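Local coordinates for D-alanyl-lipoteichoic acid synthetase (Streptococcus pneumoniae, PDB 3BMA), which probably takes part in the D-alanylation of lipoteichoic acid at the cell membrane, as a member of the DltD family in the SGNH-hydrolase clan, at residues A231-N236 with L352-W357; N246-E251 with M346-H351; K255-L260 with M304-L309. The protein carries 1 engineered substitution. All blocks are in the same frame, centred on the assembly; numbering follows the deposited sequence.

The three contacts show how one run of chain can be held by segments that follow the last two strands of the sheet, 291-296 and 333-335. Residues 231-236, 246-251 and 255-260 meet partners in reverse order: 352-357, 346-351 and 304-309. Contact 3 is thus enclosed by contact 2, and contact 2 by contact 1. Centres of contacts 1 and 2 lie about 11 Å apart; N236 O and N246 N, 2.9 Å apart, probably hydrogen-bond and join them directly. Contacts 2 and 3, about 14 Å apart, touch where Y249 OH packs on L257 CD1 (3.4 Å). Contacts 1 and 3 stay about 12 Å apart at their nearest atoms. The run 231-260 is thereby fastened at three successive places.

Contact 1 of 3, residues A231-N236 with L352-W357; sequences ADAEKN and LGWLGW
W354 offers three parts of its indole to D232, A233 and N236, a worked case of one ring reading the end of a helix. A233 CB sits over one face, 3.7 Å from the centroid of the five-membered ring and close to its normal, a CH-pi contact. At the ring's edge, D232 takes the indole N-H: NE1 donates to OD2 at 3.2 Å, with a bent N-H...O angle of 146°. D232 swings CG anti to its backbone N (chi1 -177°), which brings the carboxylate to the ring's edge; its plane is 79° from that of the indole, and the N-H arrives from above the carboxylate plane although the oxygen lies close to the plane of the ring. The indole comes from the turn that leads into helix 355-369, where W354 has positive phi, and it reaches the last turn of helix 222-235. K347 makes a cation-pi contact on the face opposite A233. Where helix 222-235 ends, N236 CB approaches W354 CZ2 obliquely at 4.0 Å, while its amide folds back on its own helix. There ND2 gives a nearly straight bond to D232 O at 2.7 Å, with the carbonyl oxygen lying close to the amide plane.

Contact 2 of 3, residues N246-E251 with M346-H351; sequences NYFYNE and MKDTIH
The sequence D348-T349-I350-H351 has the Asp-x-x-His spacing of a conserved block in SGNH hydrolases, and F248 of helix 246-253 lies against its first two residues. D348 CB stands over the centre of the F248 ring, 3.5 Å from the centroid and 12° off the normal, a CH-pi contact made by the methylene and not by the carboxylate. F248 reaches it with CG anti to the backbone N (chi1 -179°), which extends the phenyl from the helix toward the loop. T349 adds its methyl, CG2 lying 3.6 Å from F248 CZ in an oblique approach at the far end of the ring. Beyond that hydrocarbon layer, the D348 carboxylate is held within its own loop. OD1 accepts two backbone N-H groups: I350 N at 3.1 Å, forming an Asx turn, and H351 N at 2.9 Å, forming an Asx motif. OD2 turns its syn lone pair to H351 ND1, 3.1 Å away and close to the imidazole plane. Three bonds therefore fix the rotation of the carboxylate and orient the imidazole, whose other neighbours include S50 and E51 in the loop after strand 43-47. That placement is consistent with an SGNH-type active site. One imidazole face is covered by I350, whose CG1 lies above the centre of the ring at 3.9 Å.

Contact 3 of 3, residues K255-L260 with M304-L309; sequences KDLKKL and MDYAGL
Y306 and L257 meet where the phenol of helix 301-307 reaches across to the loop that follows helix 246-253. Y306 OH donates to L257 O at 2.7 Å. The oxygen accepting this bond lies at the edge of the ring, near its plane, whereas the hydroxyl stands above the carbonyl plane of L257, with a C=O...O angle of 141°. CG of Y306 is anti to the backbone N (chi1 -172°), and this carries the hydroxyl outward from the helix to the loop. The same hydroxyl has the L257 methyl CD2 beside it at 3.4 Å, the two side chains crossing at about a right angle. This hydroxyl end is the tight part of the contact. Nearer the helix, on a looser flank, L260 presents backbone more than side chain: its C lies 4.0 Å from Y306 CE2, oblique to the ring, and its O is 3.7 Å from A307 CA. L260 CB stands farther off, 4.4 Å from Y306 CE2. Backbone bonds from Y306 to D262 and from A307 to Q264 extend this flank. On the solvent side, K258 and K259 point away from helix 301-307 into exposed positions, and K259 NZ makes a long salt bridge, 3.9 Å, to D256 OD1 within the same segment. The chemistry implies a tie of side chain to main chain: a partly exposed phenol links the helix to a loop carbonyl through one short bond, which depends on main chain and not on the L257 side chain, while L257 CD2 lies beside the hydroxyl and L260 borders the ring at CE2.

Contact 1 of 3, residues A231-N236 with L352-W357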
loop_
_atom_site.group_PDB
_atom_site.type_symbol
_atom_site.label_atom_id
_atom_site.label_comp_id
_atom_site.label_asym_id
_atom_site.label_seq_id
_atom_site.Cartn_x
_atom_site.Cartn_y
_atom_site.Cartn_z
ATOM N N ALA C 231 -24.998 -18.685 -56.619
ATOM C CA ALA C 231 -26.416 -19.053 -56.600
ATOM C C ALA C 231 -27.131 -18.555 -55.349
ATOM O O ALA C 231 -28.324 -18.249 -55.392
ATOM C CB ALA C 231 -26.574 -20.565 -56.739
ATOM N N ASP C 232 -26.394 -18.489 -54.242
ATOM C CA ASP C 232 -26.895 -17.948 -52.981
ATOM C C ASP C 232 -27.087 -16.435 -53.092
ATOM O O ASP C 232 -28.077 -15.888 -52.605
ATOM C CB ASP C 232 -25.919 -18.288 -51.844
ATOM C CG ASP C 232 -26.405 -17.816 -50.477
ATOM O OD1 ASP C 232 -27.605 -17.985 -50.169
ATOM O OD2 ASP C 232 -25.575 -17.287 -49.703
ATOM N N ALA C 233 -26.139 -15.779 -53.755
ATOM C CA ALA C 233 -26.138 -14.329 -53.916
ATOM C C ALA C 233 -27.205 -13.825 -54.892
ATOM O O ALA C 233 -27.778 -12.761 -54.678
ATOM C CB ALA C 233 -24.756 -13.847 -54.333
ATOM N N GLU C 234 -27.463 -14.589 -55.956
ATOM C CA GLU C 234 -28.515 -14.264 -56.927
ATOM C C GLU C 234 -29.902 -14.393 -56.306
ATOM O O GLU C 234 -30.803 -13.610 -56.611
ATOM C CB GLU C 234 -28.420 -15.174 -58.154
ATOM C CG GLU C 234 -27.320 -14.802 -59.140
ATOM C CD GLU C 234 -26.971 -15.930 -60.103
ATOM O OE1 GLU C 234 -27.285 -17.105 -59.807
ATOM O OE2 GLU C 234 -26.372 -15.638 -61.161
ATOM N N LYS C 235 -30.048 -15.388 -55.432
ATOM C CA LYS C 235 -31.288 -15.668 -54.708
ATOM C C LYS C 235 -31.584 -14.605 -53.648
ATOM O O LYS C 235 -32.744 -14.354 -53.316
ATOM C CB LYS C 235 -31.181 -17.047 -54.049
ATOM C CG LYS C 235 -32.495 -17.710 -53.667
ATOM C CD LYS C 235 -32.269 -19.187 -53.351
ATOM C CE LYS C 235 -33.499 -19.838 -52.733
ATOM N NZ LYS C 235 -33.658 -19.487 -51.293
ATOM N N ASN C 236 -30.528 -13.978 -53.130
ATOM C CA ASN C 236 -30.646 -13.040 -52.013
ATOM C C ASN C 236 -30.379 -11.562 -52.333
ATOM O O ASN C 236 -30.246 -10.741 -51.424
ATOM C CB ASN C 236 -29.776 -13.511 -50.843
ATOM C CG ASN C 236 -30.347 -14.733 -50.158
ATOM O OD1 ASN C 236 -31.254 -14.627 -49.335
ATOM N ND2 ASN C 236 -29.819 -15.902 -50.493
ATOM N N LEU C 352 -17.641 -6.495 -47.203
ATOM C CA LEU C 352 -17.309 -7.654 -48.031
ATOM C C LEU C 352 -18.279 -8.786 -47.756
ATOM O O LEU C 352 -18.713 -8.985 -46.620
ATOM C CB LEU C 352 -15.886 -8.143 -47.735
ATOM C CG LEU C 352 -14.720 -7.900 -48.698
ATOM C CD1 LEU C 352 -14.547 -6.437 -49.050
ATOM C CD2 LEU C 352 -13.433 -8.446 -48.091
ATOM N N GLY C 353 -18.610 -9.523 -48.807
ATOM C CA GLY C 353 -19.459 -10.692 -48.690
ATOM C C GLY C 353 -19.432 -11.500 -49.965
ATOM O O GLY C 353 -18.963 -11.021 -51.005
ATOM N N TRP C 354 -19.937 -12.727 -49.863
ATOM C CA TRP C 354 -20.105 -13.651 -50.986
ATOM C C TRP C 354 -18.827 -13.892 -51.796
ATOM O O TRP C 354 -17.891 -14.519 -51.303
ATOM C CB TRP C 354 -21.284 -13.228 -51.882
ATOM C CG TRP C 354 -22.648 -13.419 -51.258
ATOM C CD1 TRP C 354 -23.157 -14.571 -50.725
ATOM C CD2 TRP C 354 -23.685 -12.433 -51.137
ATOM N NE1 TRP C 354 -24.438 -14.362 -50.269
ATOM C CE2 TRP C 354 -24.788 -13.059 -50.511
ATOM C CE3 TRP C 354 -23.787 -11.079 -51.498
ATOM C CZ2 TRP C 354 -25.977 -12.380 -50.231
ATOM C CZ3 TRP C 354 -24.971 -10.403 -51.220
ATOM C CH2 TRP C 354 -26.051 -11.058 -50.593
ATOM N N LEU C 355 -18.791 -13.390 -53.028
ATOM C CA LEU C 355 -17.627 -13.548 -53.904
ATOM C C LEU C 355 -16.444 -12.690 -53.450
ATOM O O LEU C 355 -15.294 -13.005 -53.751
ATOM C CB LEU C 355 -17.995 -13.243 -55.366
ATOM C CG LEU C 355 -18.344 -14.386 -56.334
ATOM C CD1 LEU C 355 -19.413 -15.339 -55.808
ATOM C CD2 LEU C 355 -18.765 -13.819 -57.687
ATOM N N GLY C 356 -16.737 -11.622 -52.709
ATOM C CA GLY C 356 -15.706 -10.770 -52.111
ATOM C C GLY C 356 -14.902 -11.465 -51.027
ATOM O O GLY C 356 -13.752 -11.107 -50.779
ATOM N N TRP C 357 -15.511 -12.458 -50.381
ATOM C CA TRP C 357 -14.816 -13.310 -49.422
ATOM C C TRP C 357 -13.811 -14.239 -50.095
ATOM O O TRP C 357 -12.808 -14.628 -49.487
ATOM C CB TRP C 357 -15.806 -14.155 -48.622
ATOM C CG TRP C 357 -16.489 -13.475 -47.448
ATOM C CD1 TRP C 357 -17.808 -13.578 -47.116
ATOM C CD2 TRP C 357 -15.893 -12.622 -46.449
ATOM N NE1 TRP C 357 -18.075 -12.843 -45.988
ATOM C CE2 TRP C 357 -16.921 -12.246 -45.558
ATOM C CE3 TRP C 357 -14.596 -12.136 -46.225
ATOM C CZ2 TRP C 357 -16.696 -11.407 -44.463
ATOM C CZ3 TRP C 357 -14.374 -11.302 -45.133
ATOM C CH2 TRP C 357 -15.418 -10.948 -44.268
#

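Contact 2 of 3, residues N246-E251 with M346-H351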
loop_
_atom_site.group_PDB
_atom_site.type_symbol
_atom_site.label_atom_id
_atom_site.label_comp_id
_atom_site.label_asym_id
_atom_site.label_seq_id
_atom_site.Cartn_x
_atom_site.Cartn_y
_atom_site.Cartn_z
ATOM N N ASN C 246 -31.150 -8.689 -49.622
ATOM C CA ASN C 246 -32.585 -8.439 -49.448
ATOM C C ASN C 246 -32.951 -7.852 -48.088
ATOM O O ASN C 246 -33.745 -6.911 -48.003
ATOM C CB ASN C 246 -33.384 -9.727 -49.679
ATOM C CG ASN C 246 -33.391 -10.165 -51.136
ATOM O OD1 ASN C 246 -33.099 -9.380 -52.042
ATOM N ND2 ASN C 246 -33.731 -11.429 -51.366
ATOM N N TYR C 247 -32.352 -8.412 -47.039
ATOM C CA TYR C 247 -32.617 -8.020 -45.658
ATOM C C TYR C 247 -32.098 -6.613 -45.361
ATOM O O TYR C 247 -32.777 -5.828 -44.698
ATOM C CB TYR C 247 -31.970 -9.029 -44.709
ATOM C CG TYR C 247 -32.903 -9.616 -43.674
ATOM C CD1 TYR C 247 -33.705 -10.722 -43.978
ATOM C CD2 TYR C 247 -32.971 -9.085 -42.387
ATOM C CE1 TYR C 247 -34.561 -11.274 -43.026
ATOM C CE2 TYR C 247 -33.826 -9.629 -41.426
ATOM C CZ TYR C 247 -34.616 -10.723 -41.752
ATOM O OH TYR C 247 -35.461 -11.264 -40.805
ATOM N N PHE C 248 -30.904 -6.299 -45.866
ATOM C CA PHE C 248 -30.275 -4.992 -45.654
ATOM C C PHE C 248 -30.966 -3.860 -46.419
ATOM O O PHE C 248 -31.123 -2.757 -45.888
ATOM C CB PHE C 248 -28.783 -5.031 -46.017
ATOM C CG PHE C 248 -28.070 -3.722 -45.793
ATOM C CD1 PHE C 248 -27.573 -3.397 -44.535
ATOM C CD2 PHE C 248 -27.903 -2.808 -46.835
ATOM C CE1 PHE C 248 -26.919 -2.188 -44.319
ATOM C CE2 PHE C 248 -27.249 -1.596 -46.626
ATOM C CZ PHE C 248 -26.759 -1.286 -45.367
ATOM N N TYR C 249 -31.345 -4.135 -47.667
ATOM C CA TYR C 249 -31.977 -3.143 -48.537
ATOM C C TYR C 249 -33.302 -2.636 -47.972
ATOM O O TYR C 249 -33.572 -1.440 -48.023
ATOM C CB TYR C 249 -32.170 -3.703 -49.953
ATOM C CG TYR C 249 -32.849 -2.750 -50.915
ATOM C CD1 TYR C 249 -34.182 -2.936 -51.285
ATOM C CD2 TYR C 249 -32.158 -1.664 -51.458
ATOM C CE1 TYR C 249 -34.814 -2.063 -52.167
ATOM C CE2 TYR C 249 -32.783 -0.783 -52.342
ATOM C CZ TYR C 249 -34.109 -0.991 -52.692
ATOM O OH TYR C 249 -34.734 -0.132 -53.566
ATOM N N ASN C 250 -34.104 -3.551 -47.428
ATOM C CA ASN C 250 -35.397 -3.214 -46.828
ATOM C C ASN C 250 -35.298 -2.337 -45.582
ATOM O O ASN C 250 -36.141 -1.465 -45.364
ATOM C CB ASN C 250 -36.180 -4.486 -46.486
ATOM C CG ASN C 250 -36.648 -5.241 -47.719
ATOM O OD1 ASN C 250 -36.996 -4.643 -48.741
ATOM N ND2 ASN C 250 -36.670 -6.566 -47.622
ATOM N N GLU C 251 -34.259 -2.565 -44.783
ATOM C CA GLU C 251 -34.152 -1.958 -43.457
ATOM C C GLU C 251 -33.430 -0.609 -43.403
ATOM O O GLU C 251 -33.850 0.287 -42.667
ATOM C CB GLU C 251 -33.538 -2.950 -42.466
ATOM C CG GLU C 251 -34.499 -4.064 -42.046
ATOM C CD GLU C 251 -33.798 -5.284 -41.460
ATOM O OE1 GLU C 251 -32.609 -5.185 -41.081
ATOM O OE2 GLU C 251 -34.447 -6.348 -41.375
ATOM N N MET C 346 -19.870 -7.554 -52.856
ATOM C CA MET C 346 -20.340 -6.801 -51.714
ATOM C C MET C 346 -21.587 -7.452 -51.127
ATOM O O MET C 346 -22.445 -7.952 -51.865
ATOM C CB MET C 346 -20.659 -5.380 -52.170
ATOM C CG MET C 346 -20.189 -4.278 -51.244
ATOM S SD MET C 346 -18.547 -3.660 -51.631
ATOM C CE MET C 346 -17.579 -4.661 -50.506
ATOM N N LYS C 347 -21.676 -7.459 -49.799
ATOM C CA LYS C 347 -22.862 -7.956 -49.099
ATOM C C LYS C 347 -23.886 -6.828 -48.942
ATOM O O LYS C 347 -25.090 -7.043 -49.099
ATOM C CB LYS C 347 -22.479 -8.553 -47.737
ATOM C CG LYS C 347 -23.653 -9.049 -46.884
ATOM C CD LYS C 347 -24.255 -10.361 -47.398
ATOM C CE LYS C 347 -23.813 -11.559 -46.563
ATOM N NZ LYS C 347 -22.374 -11.879 -46.734
ATOM N N ASP C 348 -23.395 -5.630 -48.636
ATOM C CA ASP C 348 -24.244 -4.447 -48.512
ATOM C C ASP C 348 -23.585 -3.199 -49.124
ATOM O O ASP C 348 -23.079 -3.253 -50.241
ATOM C CB ASP C 348 -24.688 -4.228 -47.052
ATOM C CG ASP C 348 -23.549 -4.345 -46.045
ATOM O OD1 ASP C 348 -22.530 -3.634 -46.191
ATOM O OD2 ASP C 348 -23.695 -5.136 -45.085
ATOM N N THR C 349 -23.608 -2.085 -48.402
ATOM C CA THR C 349 -23.024 -0.838 -48.889
ATOM C C THR C 349 -21.503 -0.771 -48.689
ATOM O O THR C 349 -20.789 -0.177 -49.502
ATOM C CB THR C 349 -23.715 0.411 -48.255
ATOM O OG1 THR C 349 -22.984 1.595 -48.586
ATOM C CG2 THR C 349 -23.795 0.305 -46.735
ATOM N N ILE C 350 -21.015 -1.381 -47.609
ATOM C CA ILE C 350 -19.631 -1.188 -47.171
ATOM C C ILE C 350 -18.889 -2.476 -46.803
ATOM O O ILE C 350 -17.662 -2.467 -46.667
ATOM C CB ILE C 350 -19.539 -0.187 -45.980
ATOM C CG1 ILE C 350 -20.552 -0.548 -44.883
ATOM C CG2 ILE C 350 -19.708 1.261 -46.469
ATOM C CD1 ILE C 350 -20.329 0.165 -43.563
ATOM N N HIS C 351 -19.626 -3.574 -46.653
ATOM C CA HIS C 351 -19.042 -4.829 -46.176
ATOM C C HIS C 351 -18.810 -5.855 -47.267
ATOM O O HIS C 351 -19.665 -6.057 -48.133
ATOM C CB HIS C 351 -19.897 -5.450 -45.067
ATOM C CG HIS C 351 -20.037 -4.581 -43.857
ATOM N ND1 HIS C 351 -21.259 -4.259 -43.310
ATOM C CD2 HIS C 351 -19.106 -3.948 -43.103
ATOM C CE1 HIS C 351 -21.076 -3.473 -42.265
ATOM N NE2 HIS C 351 -19.778 -3.269 -42.119
#

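Contact 3 of 3, residues K255-L260 with M304-L309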
loop_
_atom_site.group_PDB
_atom_site.type_symbol
_atom_site.label_atom_id
_atom_site.label_comp_id
_atom_site.label_asym_id
_atom_site.label_seq_id
_atom_site.Cartn_x
_atom_site.Cartn_y
_atom_site.Cartn_z
ATOM N N LYS C 255 -36.924 2.786 -47.620
ATOM C CA LYS C 255 -37.818 3.927 -47.394
ATOM C C LYS C 255 -37.106 5.289 -47.376
ATOM O O LYS C 255 -37.751 6.330 -47.525
ATOM C CB LYS C 255 -38.688 3.732 -46.139
ATOM C CG LYS C 255 -37.942 3.735 -44.801
ATOM C CD LYS C 255 -37.652 2.324 -44.288
ATOM C CE LYS C 255 -38.893 1.677 -43.676
ATOM N NZ LYS C 255 -38.591 0.327 -43.131
ATOM N N ASP C 256 -35.784 5.274 -47.206
ATOM C CA ASP C 256 -34.983 6.503 -47.194
ATOM C C ASP C 256 -34.417 6.862 -48.573
ATOM O O ASP C 256 -33.741 7.883 -48.722
ATOM C CB ASP C 256 -33.845 6.394 -46.170
ATOM C CG ASP C 256 -34.328 6.508 -44.733
ATOM O OD1 ASP C 256 -33.587 7.080 -43.905
ATOM O OD2 ASP C 256 -35.440 6.028 -44.424
ATOM N N LEU C 257 -34.727 6.033 -49.571
ATOM C CA LEU C 257 -34.147 6.112 -50.922
ATOM C C LEU C 257 -34.299 7.468 -51.627
ATOM O O LEU C 257 -33.447 7.850 -52.432
ATOM C CB LEU C 257 -34.706 4.975 -51.794
ATOM C CG LEU C 257 -34.110 4.663 -53.172
ATOM C CD1 LEU C 257 -33.834 3.178 -53.319
ATOM C CD2 LEU C 257 -35.016 5.161 -54.294
ATOM N N LYS C 258 -35.372 8.187 -51.310
ATOM C CA LYS C 258 -35.636 9.502 -51.895
ATOM C C LYS C 258 -34.604 10.554 -51.474
ATOM O O LYS C 258 -34.091 11.291 -52.318
ATOM C CB LYS C 258 -37.057 9.966 -51.552
ATOM C CG LYS C 258 -38.162 9.133 -52.208
ATOM C CD LYS C 258 -39.507 9.296 -51.502
ATOM C CE LYS C 258 -40.215 10.586 -51.900
ATOM N NZ LYS C 258 -41.486 10.770 -51.145
ATOM N N LYS C 259 -34.291 10.603 -50.180
ATOM C CA LYS C 259 -33.352 11.599 -49.652
ATOM C C LYS C 259 -31.878 11.186 -49.762
ATOM O O LYS C 259 -30.982 12.030 -49.645
ATOM C CB LYS C 259 -33.707 11.994 -48.210
ATOM C CG LYS C 259 -33.542 10.895 -47.169
ATOM C CD LYS C 259 -33.606 11.470 -45.766
ATOM C CE LYS C 259 -33.400 10.395 -44.714
ATOM N NZ LYS C 259 -33.402 10.962 -43.336
ATOM N N LEU C 260 -31.640 9.895 -50.002
ATOM C CA LEU C 260 -30.283 9.345 -50.104
ATOM C C LEU C 260 -29.576 9.690 -51.420
ATOM O O LEU C 260 -28.358 9.539 -51.524
ATOM C CB LEU C 260 -30.296 7.822 -49.894
ATOM C CG LEU C 260 -30.504 7.260 -48.482
ATOM C CD1 LEU C 260 -30.683 5.745 -48.530
ATOM C CD2 LEU C 260 -29.369 7.644 -47.530
ATOM N N MET C 304 -22.519 4.181 -54.621
ATOM C CA MET C 304 -21.723 5.405 -54.544
ATOM C C MET C 304 -21.982 6.364 -55.717
ATOM O O MET C 304 -21.803 7.576 -55.579
ATOM C CB MET C 304 -20.232 5.089 -54.311
ATOM C CG MET C 304 -19.307 5.079 -55.518
ATOM S SD MET C 304 -17.575 4.937 -54.991
ATOM C CE MET C 304 -17.458 3.187 -54.726
ATOM N N ASP C 305 -22.412 5.812 -56.853
ATOM C CA ASP C 305 -22.882 6.607 -57.989
ATOM C C ASP C 305 -24.217 7.268 -57.660
ATOM O O ASP C 305 -24.450 8.422 -58.026
ATOM C CB ASP C 305 -23.029 5.740 -59.246
ATOM C CG ASP C 305 -21.690 5.379 -59.878
ATOM O OD1 ASP C 305 -20.676 6.056 -59.597
ATOM O OD2 ASP C 305 -21.659 4.413 -60.670
ATOM N N TYR C 306 -25.081 6.526 -56.966
ATOM C CA TYR C 306 -26.382 7.031 -56.526
ATOM C C TYR C 306 -26.243 8.090 -55.433
ATOM O O TYR C 306 -26.879 9.143 -55.504
ATOM C CB TYR C 306 -27.284 5.885 -56.046
ATOM C CG TYR C 306 -28.713 6.308 -55.763
ATOM C CD1 TYR C 306 -29.637 6.441 -56.801
ATOM C CD2 TYR C 306 -29.143 6.577 -54.461
ATOM C CE1 TYR C 306 -30.951 6.831 -56.552
ATOM C CE2 TYR C 306 -30.456 6.970 -54.201
ATOM C CZ TYR C 306 -31.353 7.095 -55.252
ATOM O OH TYR C 306 -32.650 7.480 -55.009
ATOM N N ALA C 307 -25.410 7.802 -54.432
ATOM C CA ALA C 307 -25.223 8.689 -53.284
ATOM C C ALA C 307 -24.267 9.850 -53.555
ATOM O O ALA C 307 -24.223 10.805 -52.783
ATOM C CB ALA C 307 -24.768 7.898 -52.067
ATOM N N GLY C 308 -23.498 9.764 -54.638
ATOM C CA GLY C 308 -22.586 10.847 -55.021
ATOM C C GLY C 308 -21.244 10.815 -54.319
ATOM O O GLY C 308 -20.545 11.831 -54.253
ATOM N N LEU C 309 -20.884 9.647 -53.796
ATOM C CA LEU C 309 -19.598 9.433 -53.138
ATOM C C LEU C 309 -18.502 9.368 -54.204
ATOM O O LEU C 309 -18.505 8.477 -55.054
ATOM C CB LEU C 309 -19.653 8.140 -52.309
ATOM C CG LEU C 309 -18.732 7.795 -51.126
ATOM C CD1 LEU C 309 -17.383 7.225 -51.553
ATOM C CD2 LEU C 309 -18.552 8.972 -50.191
#